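Local coordinates for methyltransferase-like protein 5 (PDB 1WY7) that binds S-adenosyl-L-homocysteine in a methyltransferase fold and probably transfers methyl groups from S-adenosylmethionine to a nucleic acid, perhaps RNA, at residues I10-L15 and L63-L68. Sequence-based numbering, arbitrary orientation.
Sequences IALSKL and LSYGAL
Leu-15 and Leu-12 meet the ring of Tyr-65 from two different directions, a compact example of how an aromatic side chain, through face and edge at once, can join its own helix, 62-69, to helix 6-13 (Leu-12) and the turn that follows it (Leu-15). The methyl CD2 of Leu-15 sits over the middle of one ring face, 4.0 Å from the centroid of Tyr-65 and 13° off the ring normal, a well-formed CH-pi contact. Its other methyl, CD1, lies over the same face but at the CB-CG end, 3.7 Å from CB of Tyr-65. Leu-12 comes in near the ring plane instead: its CD2 lies 3.8 Å from CD1 of Tyr-65, the two side chains running antiparallel where they pass. The same methyl lies 3.9 Å from N of Gly-66; glycine here puts no side-chain carbon against it, where a CB would sit tightly. With CG of Tyr-65 anti to its own nitrogen (chi1 -175°), the ring lies alongside segment 10-15, one face against Leu-15, and carries the hydroxyl past the leucines. There OH bonds to Glu-94 and also accepts from a water, 3.2 Å away, that donates in turn to O of Ala-11, adding a polar bridge to the apolar contact. Replacing Tyr-65 with an alanine would probably leave both leucines without their aromatic partner and break the water link to Ala-11. This buried contact docks the end of helix 6-13 and the residues after it on helix 62-69, beside the S-adenosyl-L-homocysteine pocket to which Leu-63 belongs. Leu-12 also packs on Ala-35 and Leu-39 of helix 32-44, while Ser-64 and Ala-67 rest on strand 74-79 of the central methyltransferase sheet.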
loop_
_atom_site.group_PDB
_atom_site.type_symbol
_atom_site.label_atom_id
_atom_site.label_comp_id
_atom_site.label_asym_id
_atom_site.label_seq_id
_atom_site.Cartn_x
_atom_site.Cartn_y
_atom_site.Cartn_z
ATOM N N ILE A 10 10.726 11.047 6.231
ATOM C CA ILE A 10 10.561 11.958 7.363
ATOM C C ILE A 10 9.193 12.628 7.319
ATOM O O ILE A 10 8.467 12.687 8.316
ATOM C CB ILE A 10 11.659 13.062 7.333
ATOM C CG1 ILE A 10 13.019 12.449 7.679
ATOM C CG2 ILE A 10 11.312 14.195 8.293
ATOM C CD1 ILE A 10 14.186 13.436 7.568
ATOM N N ALA A 11 8.851 13.149 6.153
ATOM C CA ALA A 11 7.570 13.814 5.988
ATOM C C ALA A 11 6.404 12.840 6.197
ATOM O O ALA A 11 5.374 13.209 6.781
ATOM C CB ALA A 11 7.487 14.452 4.608
ATOM N N LEU A 12 6.563 11.602 5.734
ATOM C CA LEU A 12 5.508 10.601 5.887
ATOM C C LEU A 12 5.312 10.209 7.346
ATOM O O LEU A 12 4.197 9.908 7.758
ATOM C CB LEU A 12 5.815 9.342 5.053
ATOM C CG LEU A 12 5.776 9.537 3.536
ATOM C CD1 LEU A 12 6.106 8.242 2.835
ATOM C CD2 LEU A 12 4.403 10.055 3.127
ATOM N N SER A 13 6.392 10.231 8.125
ATOM C CA SER A 13 6.327 9.855 9.538
ATOM C C SER A 13 5.583 10.876 10.392
ATOM O O SER A 13 5.205 10.586 11.530
ATOM C CB SER A 13 7.736 9.669 10.097
ATOM O OG SER A 13 8.428 10.909 10.131
ATOM N N LYS A 14 5.371 12.066 9.845
ATOM C CA LYS A 14 4.673 13.122 10.567
ATOM C C LYS A 14 3.153 13.023 10.523
ATOM O O LYS A 14 2.464 13.752 11.238
ATOM C CB LYS A 14 5.112 14.485 10.041
ATOM C CG LYS A 14 6.555 14.803 10.381
ATOM C CD LYS A 14 7.010 16.091 9.733
ATOM C CE LYS A 14 8.425 16.428 10.167
ATOM N NZ LYS A 14 8.883 17.701 9.546
ATOM N N LEU A 15 2.629 12.123 9.696
ATOM C CA LEU A 15 1.182 11.929 9.583
ATOM C C LEU A 15 0.618 11.252 10.827
ATOM O O LEU A 15 1.316 10.508 11.512
ATOM C CB LEU A 15 0.842 11.066 8.360
ATOM C CG LEU A 15 1.137 11.618 6.958
ATOM C CD1 LEU A 15 0.652 10.627 5.897
ATOM C CD2 LEU A 15 0.431 12.951 6.777
ATOM N N LEU A 63 0.667 5.939 2.178
ATOM C CA LEU A 63 1.004 5.712 0.778
ATOM C C LEU A 63 0.302 6.708 -0.138
ATOM O O LEU A 63 0.887 7.194 -1.109
ATOM C CB LEU A 63 0.637 4.280 0.359
ATOM C CG LEU A 63 1.434 3.159 1.027
ATOM C CD1 LEU A 63 1.039 1.833 0.408
ATOM C CD2 LEU A 63 2.948 3.399 0.832
ATOM N N SER A 64 -0.950 7.007 0.182
ATOM C CA SER A 64 -1.745 7.944 -0.602
ATOM C C SER A 64 -1.125 9.334 -0.574
ATOM O O SER A 64 -0.999 9.993 -1.608
ATOM C CB SER A 64 -3.159 8.032 -0.029
ATOM O OG SER A 64 -3.853 6.816 -0.195
ATOM N N TYR A 65 -0.761 9.772 0.627
ATOM C CA TYR A 65 -0.154 11.087 0.819
ATOM C C TYR A 65 1.142 11.195 0.002
ATOM O O TYR A 65 1.349 12.174 -0.733
ATOM C CB TYR A 65 0.120 11.308 2.312
ATOM C CG TYR A 65 0.647 12.679 2.665
ATOM C CD1 TYR A 65 2.015 12.940 2.684
ATOM C CD2 TYR A 65 -0.223 13.709 3.001
ATOM C CE1 TYR A 65 2.503 14.194 3.035
ATOM C CE2 TYR A 65 0.250 14.964 3.353
ATOM C CZ TYR A 65 1.615 15.200 3.370
ATOM O OH TYR A 65 2.095 16.432 3.746
ATOM N N GLY A 66 1.995 10.177 0.123
ATOM C CA GLY A 66 3.250 10.156 -0.605
ATOM C C GLY A 66 3.044 10.236 -2.106
ATOM O O GLY A 66 3.764 10.964 -2.807
ATOM N N ALA A 67 2.061 9.489 -2.606
ATOM C CA ALA A 67 1.762 9.477 -4.032
ATOM C C ALA A 67 1.343 10.869 -4.486
ATOM O O ALA A 67 1.827 11.364 -5.508
ATOM C CB ALA A 67 0.649 8.470 -4.342
ATOM N N LEU A 68 0.432 11.490 -3.738
ATOM C CA LEU A 68 -0.033 12.831 -4.068
ATOM C C LEU A 68 1.168 13.769 -4.026
ATOM O O LEU A 68 1.360 14.603 -4.911
ATOM C CB LEU A 68 -1.077 13.329 -3.063
ATOM C CG LEU A 68 -2.578 13.064 -3.231
ATOM C CD1 LEU A 68 -3.013 13.256 -4.680
ATOM C CD2 LEU A 68 -2.875 11.682 -2.777
HETATM O O HOH W 1 4.335 15.939 5.917
#